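Local structure of putative peptidase (3CE2) at residues Tyr411-His416 and Ala422-Phe427; Glu430-Leu435 and Asn565-Gly570; Leu546-Lys551 and Glu577-Ser582. The protein probably acts as a zinc-dependent oligopeptidase of the M3B family, degrading a variety of small bioactive peptides. All coordinates share one frame; numbering follows the deposited sequence.

Contact 1. Residues Tyr411-His416 and Ala422-Phe427; sequences YFSRKH and AQYPIF. With ZN (zinc ion), chain G.
Ser-413, on the last turns of helix 394-416, faces Ala-422 of the irregular return segment 422-427 with their CA atoms 5.5 Å apart, and no hydrogen bond joins the two backbones. Ser-413 and Ala-422 share the contact: Ser-413 CB lies 3.4 Å from Ala-422 O. With OG anti to the carbonyl carbon (chi1 -74°), the Ser-413 hydroxyl reaches the rim of the Tyr-424 ring near its plane, OG to CD2 4.1 Å. This is van der Waals contact; the polar partner of OG is Leu-567 O on helix 559-567, and His-409 O offers a weaker second bond. Ala-422 fits its methyl against the helix backbone, CB to Ser-413 O 4.1 Å, with Arg-414 CA beside it at 4.5 Å from Ala-422 CB. The contact thus closes the turn that follows the zinc-binding helix of the peptidase, where His-402 and His-406 of an HExxH sequence bind the metal, and leads the chain toward Glu-430, the third ligand. Tyr-424, whose CG stands between its backbone N and carbonyl carbon (chi1 42°), turns its ring to the helix, stacking on His-409; the nearest side-chain atoms of Tyr-424 and His-406 are about 4 Å apart. Three residues beyond Ser-413, His-416 binds a separate zinc ion through NE2 at 2.1 Å. Its other nitrogen, ND1, donates to Phe-412 O at 3.2 Å, nearly in the imidazole plane and fairly straight (N-H...O 159°), so both ring nitrogens are engaged and the rotation of the ring is fixed.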
loop_
_atom_site.group_PDB
_atom_site.type_symbol
_atom_site.label_atom_id
_atom_site.label_comp_id
_atom_site.label_asym_id
_atom_site.label_seq_id
_atom_site.Cartn_x
_atom_site.Cartn_y
_atom_site.Cartn_z
ATOM N N TYR A 411 14.304 -7.814 -4.657
ATOM C CA TYR A 411 15.496 -8.526 -4.967
ATOM C C TYR A 411 15.416 -8.953 -6.423
ATOM O O TYR A 411 16.306 -8.642 -7.210
ATOM C CB TYR A 411 15.588 -9.732 -4.044
ATOM C CG TYR A 411 16.593 -10.754 -4.453
ATOM C CD1 TYR A 411 17.925 -10.630 -4.082
ATOM C CD2 TYR A 411 16.211 -11.862 -5.193
ATOM C CE1 TYR A 411 18.866 -11.593 -4.443
ATOM C CE2 TYR A 411 17.138 -12.831 -5.578
ATOM C CZ TYR A 411 18.466 -12.686 -5.204
ATOM O OH TYR A 411 19.389 -13.640 -5.579
ATOM N N PHE A 412 14.342 -9.645 -6.786
ATOM C CA PHE A 412 14.176 -10.121 -8.151
ATOM C C PHE A 412 14.195 -8.997 -9.176
ATOM O O PHE A 412 14.802 -9.142 -10.225
ATOM C CB PHE A 412 12.872 -10.888 -8.290
ATOM C CG PHE A 412 12.955 -12.312 -7.857
ATOM C CD1 PHE A 412 14.030 -13.100 -8.226
ATOM C CD2 PHE A 412 11.930 -12.883 -7.129
ATOM C CE1 PHE A 412 14.082 -14.438 -7.852
ATOM C CE2 PHE A 412 11.972 -14.216 -6.739
ATOM C CZ PHE A 412 13.046 -14.993 -7.106
ATOM N N SER A 413 13.538 -7.883 -8.873
ATOM C CA SER A 413 13.473 -6.741 -9.785
ATOM C C SER A 413 14.809 -6.067 -10.004
ATOM O O SER A 413 15.109 -5.639 -11.118
ATOM C CB SER A 413 12.455 -5.708 -9.310
ATOM O OG SER A 413 11.142 -6.175 -9.552
ATOM N N ARG A 414 15.598 -5.957 -8.941
ATOM C CA ARG A 414 16.909 -5.301 -9.021
ATOM C C ARG A 414 17.891 -6.132 -9.822
ATOM O O ARG A 414 18.671 -5.597 -10.606
ATOM C CB ARG A 414 17.479 -5.072 -7.627
ATOM C CG ARG A 414 16.860 -3.891 -6.928
ATOM C CD ARG A 414 17.090 -3.972 -5.453
ATOM N NE ARG A 414 16.234 -3.017 -4.783
ATOM C CZ ARG A 414 16.056 -2.971 -3.473
ATOM N NH1 ARG A 414 16.703 -3.816 -2.674
ATOM N NH2 ARG A 414 15.238 -2.064 -2.973
ATOM N N LYS A 415 17.833 -7.441 -9.603
ATOM C CA LYS A 415 18.634 -8.408 -10.322
ATOM C C LYS A 415 18.315 -8.455 -11.836
ATOM O O LYS A 415 19.158 -8.829 -12.632
ATOM C CB LYS A 415 18.416 -9.782 -9.688
ATOM C CG LYS A 415 19.558 -10.733 -9.832
ATOM C CD LYS A 415 19.648 -11.676 -8.623
ATOM C CE LYS A 415 19.716 -13.157 -9.069
ATOM N NZ LYS A 415 18.360 -13.736 -9.439
ATOM N N HIS A 416 17.114 -8.085 -12.248
ATOM C CA HIS A 416 16.785 -8.195 -13.669
ATOM C C HIS A 416 16.459 -6.885 -14.381
ATOM O O HIS A 416 16.269 -6.901 -15.570
ATOM C CB HIS A 416 15.656 -9.216 -13.914
ATOM C CG HIS A 416 16.042 -10.639 -13.614
ATOM N ND1 HIS A 416 15.820 -11.233 -12.387
ATOM C CD2 HIS A 416 16.641 -11.585 -14.384
ATOM C CE1 HIS A 416 16.245 -12.486 -12.419
ATOM N NE2 HIS A 416 16.754 -12.722 -13.618
ATOM N N ALA A 422 13.608 -0.450 -12.252
ATOM C CA ALA A 422 13.582 -1.478 -11.200
ATOM C C ALA A 422 12.518 -1.327 -10.115
ATOM O O ALA A 422 12.102 -2.306 -9.506
ATOM C CB ALA A 422 14.941 -1.582 -10.561
ATOM N N GLN A 423 12.096 -0.105 -9.844
ATOM C CA GLN A 423 11.142 0.118 -8.787
ATOM C C GLN A 423 9.733 -0.115 -9.313
ATOM O O GLN A 423 9.283 0.612 -10.192
ATOM C CB GLN A 423 11.264 1.555 -8.264
ATOM C CG GLN A 423 10.273 1.840 -7.147
ATOM C CD GLN A 423 10.366 0.789 -6.034
ATOM O OE1 GLN A 423 9.479 -0.070 -5.880
ATOM N NE2 GLN A 423 11.470 0.822 -5.289
ATOM N N TYR A 424 9.026 -1.116 -8.792
ATOM C CA TYR A 424 7.644 -1.377 -9.234
ATOM C C TYR A 424 6.744 -0.300 -8.670
ATOM O O TYR A 424 7.023 0.235 -7.620
ATOM C CB TYR A 424 7.185 -2.754 -8.802
ATOM C CG TYR A 424 7.595 -3.122 -7.406
ATOM C CD1 TYR A 424 6.923 -2.603 -6.296
ATOM C CD2 TYR A 424 8.652 -3.995 -7.188
ATOM C CE1 TYR A 424 7.313 -2.948 -5.015
ATOM C CE2 TYR A 424 9.050 -4.351 -5.906
ATOM C CZ TYR A 424 8.381 -3.828 -4.825
ATOM O OH TYR A 424 8.791 -4.188 -3.547
ATOM N N PRO A 425 5.659 0.042 -9.365
ATOM C CA PRO A 425 4.887 1.155 -8.809
ATOM C C PRO A 425 4.028 0.705 -7.621
ATOM O O PRO A 425 3.934 -0.502 -7.340
ATOM C CB PRO A 425 3.992 1.574 -9.979
ATOM C CG PRO A 425 3.722 0.296 -10.705
ATOM C CD PRO A 425 5.035 -0.513 -10.576
ATOM N N ILE A 426 3.413 1.676 -6.941
ATOM C CA ILE A 426 2.637 1.417 -5.717
ATOM C C ILE A 426 1.494 0.444 -5.995
ATOM O O ILE A 426 1.230 -0.467 -5.216
ATOM C CB ILE A 426 2.062 2.720 -5.120
ATOM C CG1 ILE A 426 3.188 3.686 -4.714
ATOM C CG2 ILE A 426 1.141 2.414 -3.930
ATOM C CD1 ILE A 426 3.867 3.357 -3.365
ATOM N N PHE A 427 0.831 0.651 -7.124
ATOM C CA PHE A 427 -0.204 -0.238 -7.588
ATOM C C PHE A 427 0.191 -1.723 -7.485
ATOM O O PHE A 427 -0.658 -2.573 -7.383
ATOM C CB PHE A 427 -0.542 0.125 -9.041
ATOM C CG PHE A 427 -1.690 -0.650 -9.616
ATOM C CD1 PHE A 427 -2.938 -0.065 -9.753
ATOM C CD2 PHE A 427 -1.527 -1.968 -10.014
ATOM C CE1 PHE A 427 -3.999 -0.779 -10.271
ATOM C CE2 PHE A 427 -2.582 -2.676 -10.520
ATOM C CZ PHE A 427 -3.825 -2.078 -10.648
HETATM ZN ZN ZN G . 16.129 -14.537 -14.534
#

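Contact 2. Residues Glu430-Leu435 and Asn565-Gly570; sequences EIASTL and NFLKSG. With ZN (zinc ion), chain D.
Ile-431 and Phe-566 meet at a slant, the end of the isoleucine touching the outer part of the phenyl ring: Ile-431 CD1 lies 3.9 Å from Phe-566 CZ, and Ile-431 CG2 4.1 Å from Phe-566 CE2. With CG anti to its backbone N, the Phe-566 chi1 of 158° turns the ring toward helix 431-447, where CD1 and CG2 of the isoleucine each touch one of two adjacent ring atoms. Next to this pair the small side chain of Ala-432 takes the tip of one leucine branch, CB to Leu-567 CD2 4.0 Å. All four residues are buried, and they join the first turn of helix 431-447 to the end of helix 559-567. That first turn directly follows Glu-430, which binds the zinc ion with OE2 at 2.5 Å and completes a site with His-402 and His-406 of the HExxH helix, the gluzincin pattern. Thr-434 N, Thr-434 OG1 and Ser-433 OG all donate to Glu-430 O; the Ser-433 hydroxyl comes from above the carbonyl plane. Three donors therefore grip the backbone of the metal ligand. Beyond the contact, the ring of Phe-566 also meets those of His-409 and Phe-548, each at about 40°.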
loop_
_atom_site.group_PDB
_atom_site.type_symbol
_atom_site.label_atom_id
_atom_site.label_comp_id
_atom_site.label_asym_id
_atom_site.label_seq_id
_atom_site.Cartn_x
_atom_site.Cartn_y
_atom_site.Cartn_z
ATOM N N GLU A 430 1.736 -4.288 -3.083
ATOM C CA GLU A 430 1.163 -5.082 -2.007
ATOM C C GLU A 430 0.930 -6.556 -2.390
ATOM O O GLU A 430 0.634 -7.386 -1.533
ATOM C CB GLU A 430 -0.103 -4.413 -1.423
ATOM C CG GLU A 430 0.154 -3.413 -0.258
ATOM C CD GLU A 430 0.803 -4.048 1.005
ATOM O OE1 GLU A 430 0.215 -4.957 1.645
ATOM O OE2 GLU A 430 1.908 -3.617 1.384
ATOM N N ILE A 431 1.097 -6.878 -3.667
ATOM C CA ILE A 431 0.827 -8.215 -4.164
ATOM C C ILE A 431 1.727 -9.289 -3.542
ATOM O O ILE A 431 1.242 -10.310 -3.017
ATOM C CB ILE A 431 0.948 -8.241 -5.700
ATOM C CG1 ILE A 431 -0.096 -7.325 -6.324
ATOM C CG2 ILE A 431 0.789 -9.637 -6.258
ATOM C CD1 ILE A 431 -0.126 -7.427 -7.840
ATOM N N ALA A 432 3.038 -9.071 -3.591
ATOM C CA ALA A 432 3.981 -10.107 -3.169
ATOM C C ALA A 432 3.859 -10.392 -1.695
ATOM O O ALA A 432 3.953 -11.552 -1.277
ATOM C CB ALA A 432 5.394 -9.717 -3.498
ATOM N N SER A 433 3.661 -9.336 -0.907
ATOM C CA SER A 433 3.531 -9.484 0.538
ATOM C C SER A 433 2.237 -10.211 0.911
ATOM O O SER A 433 2.231 -11.102 1.771
ATOM C CB SER A 433 3.556 -8.114 1.195
ATOM O OG SER A 433 2.677 -7.242 0.506
ATOM N N THR A 434 1.148 -9.827 0.245
ATOM C CA THR A 434 -0.163 -10.375 0.536
ATOM C C THR A 434 -0.203 -11.840 0.147
ATOM O O THR A 434 -0.668 -12.683 0.922
ATOM C CB THR A 434 -1.267 -9.580 -0.188
ATOM O OG1 THR A 434 -1.365 -8.270 0.390
ATOM C CG2 THR A 434 -2.601 -10.267 -0.047
ATOM N N LEU A 435 0.311 -12.148 -1.040
ATOM C CA LEU A 435 0.409 -13.541 -1.474
ATOM C C LEU A 435 1.171 -14.388 -0.457
ATOM O O LEU A 435 0.719 -15.468 -0.096
ATOM C CB LEU A 435 1.042 -13.659 -2.861
ATOM C CG LEU A 435 1.162 -15.071 -3.464
ATOM C CD1 LEU A 435 1.033 -15.051 -4.986
ATOM C CD2 LEU A 435 2.431 -15.785 -3.053
ATOM N N ASN A 565 8.123 -14.356 -12.950
ATOM C CA ASN A 565 8.423 -13.367 -14.004
ATOM C C ASN A 565 7.859 -12.004 -13.639
ATOM O O ASN A 565 8.470 -10.955 -13.916
ATOM C CB ASN A 565 7.850 -13.778 -15.348
ATOM C CG ASN A 565 8.672 -14.854 -16.039
ATOM O OD1 ASN A 565 9.724 -15.271 -15.551
ATOM N ND2 ASN A 565 8.181 -15.316 -17.186
ATOM N N PHE A 566 6.694 -12.016 -13.001
ATOM C CA PHE A 566 6.134 -10.783 -12.508
ATOM C C PHE A 566 7.102 -10.132 -11.489
ATOM O O PHE A 566 7.380 -8.953 -11.533
ATOM C CB PHE A 566 4.774 -11.067 -11.884
ATOM C CG PHE A 566 4.338 -10.028 -10.924
ATOM C CD1 PHE A 566 3.749 -8.869 -11.369
ATOM C CD2 PHE A 566 4.519 -10.208 -9.572
ATOM C CE1 PHE A 566 3.338 -7.899 -10.473
ATOM C CE2 PHE A 566 4.116 -9.246 -8.674
ATOM C CZ PHE A 566 3.527 -8.086 -9.123
ATOM N N LEU A 567 7.646 -10.918 -10.584
ATOM C CA LEU A 567 8.453 -10.358 -9.533
ATOM C C LEU A 567 9.702 -9.724 -10.133
ATOM O O LEU A 567 10.196 -8.715 -9.626
ATOM C CB LEU A 567 8.820 -11.453 -8.535
ATOM C CG LEU A 567 7.673 -11.960 -7.669
ATOM C CD1 LEU A 567 8.165 -12.878 -6.579
ATOM C CD2 LEU A 567 6.984 -10.789 -7.046
ATOM N N LYS A 568 10.205 -10.319 -11.222
ATOM C CA LYS A 568 11.423 -9.839 -11.891
ATOM C C LYS A 568 11.163 -8.685 -12.847
ATOM O O LYS A 568 12.086 -8.229 -13.529
ATOM C CB LYS A 568 12.063 -10.970 -12.663
ATOM C CG LYS A 568 12.341 -12.150 -11.774
ATOM C CD LYS A 568 12.828 -13.374 -12.548
ATOM C CE LYS A 568 12.641 -14.620 -11.673
ATOM N NZ LYS A 568 13.600 -15.691 -12.000
ATOM N N SER A 569 9.919 -8.204 -12.908
ATOM C CA SER A 569 9.563 -7.206 -13.908
ATOM C C SER A 569 9.779 -5.786 -13.441
ATOM O O SER A 569 9.799 -4.872 -14.268
ATOM C CB SER A 569 8.120 -7.385 -14.385
ATOM O OG SER A 569 7.928 -8.695 -14.896
ATOM N N GLY A 570 9.929 -5.599 -12.126
ATOM C CA GLY A 570 10.039 -4.258 -11.555
ATOM C C GLY A 570 8.967 -3.325 -12.077
ATOM O O GLY A 570 7.784 -3.672 -12.133
HETATM ZN ZN ZN D . 3.565 -4.241 3.121
#

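Contact 3. Residues Leu546-Lys551 and Glu577-Ser582; sequences LCFLEK and EILKKS
A buried van der Waals contact of Phe-548 with Leu-579 and Ser-582 joins helix 536-553 to the end of helix 575-581, within the helical peptidase M3 region and at some remove from the metal, the Ser-582 side chain being about 13 Å from a bound zinc ion. The two backbones keep well apart, with the closest CA atoms, those of Phe-548 and Ser-582, separated by 9.1 Å, and one aromatic ring spans most of that gap. Phe-548 extends toward the other helix with CG anti to its carbonyl carbon (chi1 -88°), presenting the outer ring atoms rather than a flat face to Ser-582. Ser-582 CB sits in the ring plane at the edge, 3.9 Å from Phe-548 CZ, and Ser-582 O lies near the same plane, 3.7 Å from Phe-548 CE1. Leu-579 comes at a slant to the same ring, its CD2 4.0 Å from Phe-548 CE2. No hydrogen bond crosses between the segments. The serine hydroxyl is turned back to its own helix instead: Ser-582 OG donates to Ile-578 O at 3.1 Å, tilted 21° from the carbonyl plane, which satisfies this buried polar group. A weak hydrogen bond from Lys-551 NZ to Gly-583 O ties helix 536-553 to the residue just after Ser-582. Around the pair, the ring of Phe-548 also meets that of Tyr-563 on helix 559-567, and its side chain packs on Leu-435 of helix 431-447 and on Leu-584 in the loop after helix 575-581. Helix 590-607 borders helix 536-553 too, at Cys-547, Leu-549 and Glu-550.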
loop_
_atom_site.group_PDB
_atom_site.type_symbol
_atom_site.label_atom_id
_atom_site.label_comp_id
_atom_site.label_asym_id
_atom_site.label_seq_id
_atom_site.Cartn_x
_atom_site.Cartn_y
_atom_site.Cartn_z
ATOM N N LEU A 546 -4.392 -13.211 -4.893
ATOM C CA LEU A 546 -5.209 -14.396 -4.765
ATOM C C LEU A 546 -5.286 -15.190 -6.070
ATOM O O LEU A 546 -5.276 -16.420 -6.057
ATOM C CB LEU A 546 -6.601 -14.015 -4.287
ATOM C CG LEU A 546 -6.656 -13.546 -2.841
ATOM C CD1 LEU A 546 -8.078 -13.331 -2.492
ATOM C CD2 LEU A 546 -6.043 -14.566 -1.910
ATOM N N CYS A 547 -5.347 -14.480 -7.187
ATOM C CA CYS A 547 -5.314 -15.099 -8.505
ATOM C C CYS A 547 -4.027 -15.861 -8.737
ATOM O O CYS A 547 -4.045 -17.060 -8.983
ATOM C CB CYS A 547 -5.470 -14.037 -9.583
ATOM S SG CYS A 547 -5.440 -14.672 -11.276
ATOM N N PHE A 548 -2.903 -15.167 -8.661
ATOM C CA PHE A 548 -1.589 -15.808 -8.763
ATOM C C PHE A 548 -1.486 -17.010 -7.860
ATOM O O PHE A 548 -1.052 -18.085 -8.269
ATOM C CB PHE A 548 -0.523 -14.823 -8.355
ATOM C CG PHE A 548 -0.027 -13.982 -9.473
ATOM C CD1 PHE A 548 0.370 -14.566 -10.664
ATOM C CD2 PHE A 548 0.090 -12.622 -9.326
ATOM C CE1 PHE A 548 0.851 -13.794 -11.694
ATOM C CE2 PHE A 548 0.574 -11.844 -10.342
ATOM C CZ PHE A 548 0.944 -12.421 -11.527
ATOM N N LEU A 549 -1.910 -16.831 -6.624
ATOM C CA LEU A 549 -1.811 -17.909 -5.636
ATOM C C LEU A 549 -2.658 -19.139 -5.991
ATOM O O LEU A 549 -2.190 -20.282 -5.905
ATOM C CB LEU A 549 -2.160 -17.380 -4.234
ATOM C CG LEU A 549 -2.085 -18.433 -3.145
ATOM C CD1 LEU A 549 -0.711 -19.097 -3.117
ATOM C CD2 LEU A 549 -2.446 -17.832 -1.796
ATOM N N GLU A 550 -3.903 -18.905 -6.396
ATOM C CA GLU A 550 -4.811 -19.997 -6.743
ATOM C C GLU A 550 -4.245 -20.840 -7.895
ATOM O O GLU A 550 -4.225 -22.066 -7.820
ATOM C CB GLU A 550 -6.183 -19.435 -7.099
ATOM C CG GLU A 550 -7.228 -20.481 -7.511
ATOM C CD GLU A 550 -7.852 -21.212 -6.328
ATOM O OE1 GLU A 550 -7.329 -21.104 -5.189
ATOM O OE2 GLU A 550 -8.876 -21.894 -6.545
ATOM N N LYS A 551 -3.761 -20.179 -8.942
ATOM C CA LYS A 551 -3.121 -20.872 -10.042
ATOM C C LYS A 551 -1.945 -21.705 -9.550
ATOM O O LYS A 551 -1.741 -22.830 -10.005
ATOM C CB LYS A 551 -2.648 -19.883 -11.104
ATOM C CG LYS A 551 -3.770 -19.161 -11.826
ATOM C CD LYS A 551 -3.253 -18.166 -12.891
ATOM C CE LYS A 551 -4.401 -17.813 -13.841
ATOM N NZ LYS A 551 -4.342 -16.430 -14.388
ATOM N N GLU A 577 -0.065 -3.926 -17.869
ATOM C CA GLU A 577 0.738 -4.613 -18.873
ATOM C C GLU A 577 1.677 -5.625 -18.234
ATOM O O GLU A 577 1.763 -6.763 -18.701
ATOM C CB GLU A 577 1.496 -3.628 -19.754
ATOM C CG GLU A 577 0.559 -2.883 -20.681
ATOM C CD GLU A 577 -0.255 -3.860 -21.540
ATOM O OE1 GLU A 577 0.366 -4.777 -22.141
ATOM O OE2 GLU A 577 -1.510 -3.731 -21.592
ATOM N N ILE A 578 2.347 -5.233 -17.152
ATOM C CA ILE A 578 3.205 -6.165 -16.428
ATOM C C ILE A 578 2.404 -7.385 -15.998
ATOM O O ILE A 578 2.856 -8.523 -16.076
ATOM C CB ILE A 578 3.787 -5.537 -15.173
ATOM C CG1 ILE A 578 4.940 -4.605 -15.538
ATOM C CG2 ILE A 578 4.278 -6.628 -14.224
ATOM C CD1 ILE A 578 5.498 -3.814 -14.315
ATOM N N LEU A 579 1.196 -7.140 -15.533
ATOM C CA LEU A 579 0.353 -8.221 -15.115
ATOM C C LEU A 579 -0.088 -9.056 -16.304
ATOM O O LEU A 579 -0.084 -10.279 -16.211
ATOM C CB LEU A 579 -0.849 -7.670 -14.368
ATOM C CG LEU A 579 -0.531 -7.141 -12.979
ATOM C CD1 LEU A 579 -1.798 -6.560 -12.356
ATOM C CD2 LEU A 579 -0.044 -8.293 -12.163
ATOM N N LYS A 580 -0.468 -8.414 -17.415
ATOM C CA LYS A 580 -0.858 -9.181 -18.600
ATOM C C LYS A 580 0.252 -10.138 -19.016
ATOM O O LYS A 580 0.017 -11.334 -19.171
ATOM C CB LYS A 580 -1.249 -8.297 -19.775
ATOM C CG LYS A 580 -2.727 -8.271 -20.061
ATOM C CD LYS A 580 -3.022 -8.292 -21.553
ATOM C CE LYS A 580 -3.068 -6.884 -22.115
ATOM N NZ LYS A 580 -3.809 -6.862 -23.413
ATOM N N LYS A 581 1.458 -9.606 -19.179
ATOM C CA LYS A 581 2.602 -10.424 -19.520
ATOM C C LYS A 581 2.657 -11.643 -18.617
ATOM O O LYS A 581 3.123 -12.686 -19.035
ATOM C CB LYS A 581 3.904 -9.638 -19.370
ATOM C CG LYS A 581 4.094 -8.571 -20.399
ATOM C CD LYS A 581 5.539 -8.039 -20.372
ATOM C CE LYS A 581 5.739 -6.859 -21.365
ATOM N NZ LYS A 581 5.405 -5.535 -20.757
ATOM N N SER A 582 2.178 -11.505 -17.382
ATOM C CA SER A 582 2.242 -12.580 -16.385
ATOM C C SER A 582 0.982 -13.438 -16.286
ATOM O O SER A 582 0.837 -14.217 -15.338
ATOM C CB SER A 582 2.535 -11.997 -15.010
ATOM O OG SER A 582 3.775 -11.326 -15.001
#

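Overall arrangement
The three contacts follow one another, contact 2 between the other two. Contacts 1 and 2 have centres 8 Å apart and are tied through Ser-413 OG and Leu-567 O, at 2.7 Å. Contact 2 lies 9 Å from contact 3, centre to centre, and touches it where Leu-435 CD1 packs at 3.7 Å on Phe-548 CB and Phe-566 CD1 at 3.7 Å on Ile-578 CG2; contacts 1 and 3, 16 Å apart between centres, do not touch. Contact 2 holds the zinc ligand Glu-430. The side chain of Tyr-424 in contact 1 is about 8 Å from that of Glu-430, and the side chain of Leu-579 in contact 3 is about 11 Å from that of Glu-430.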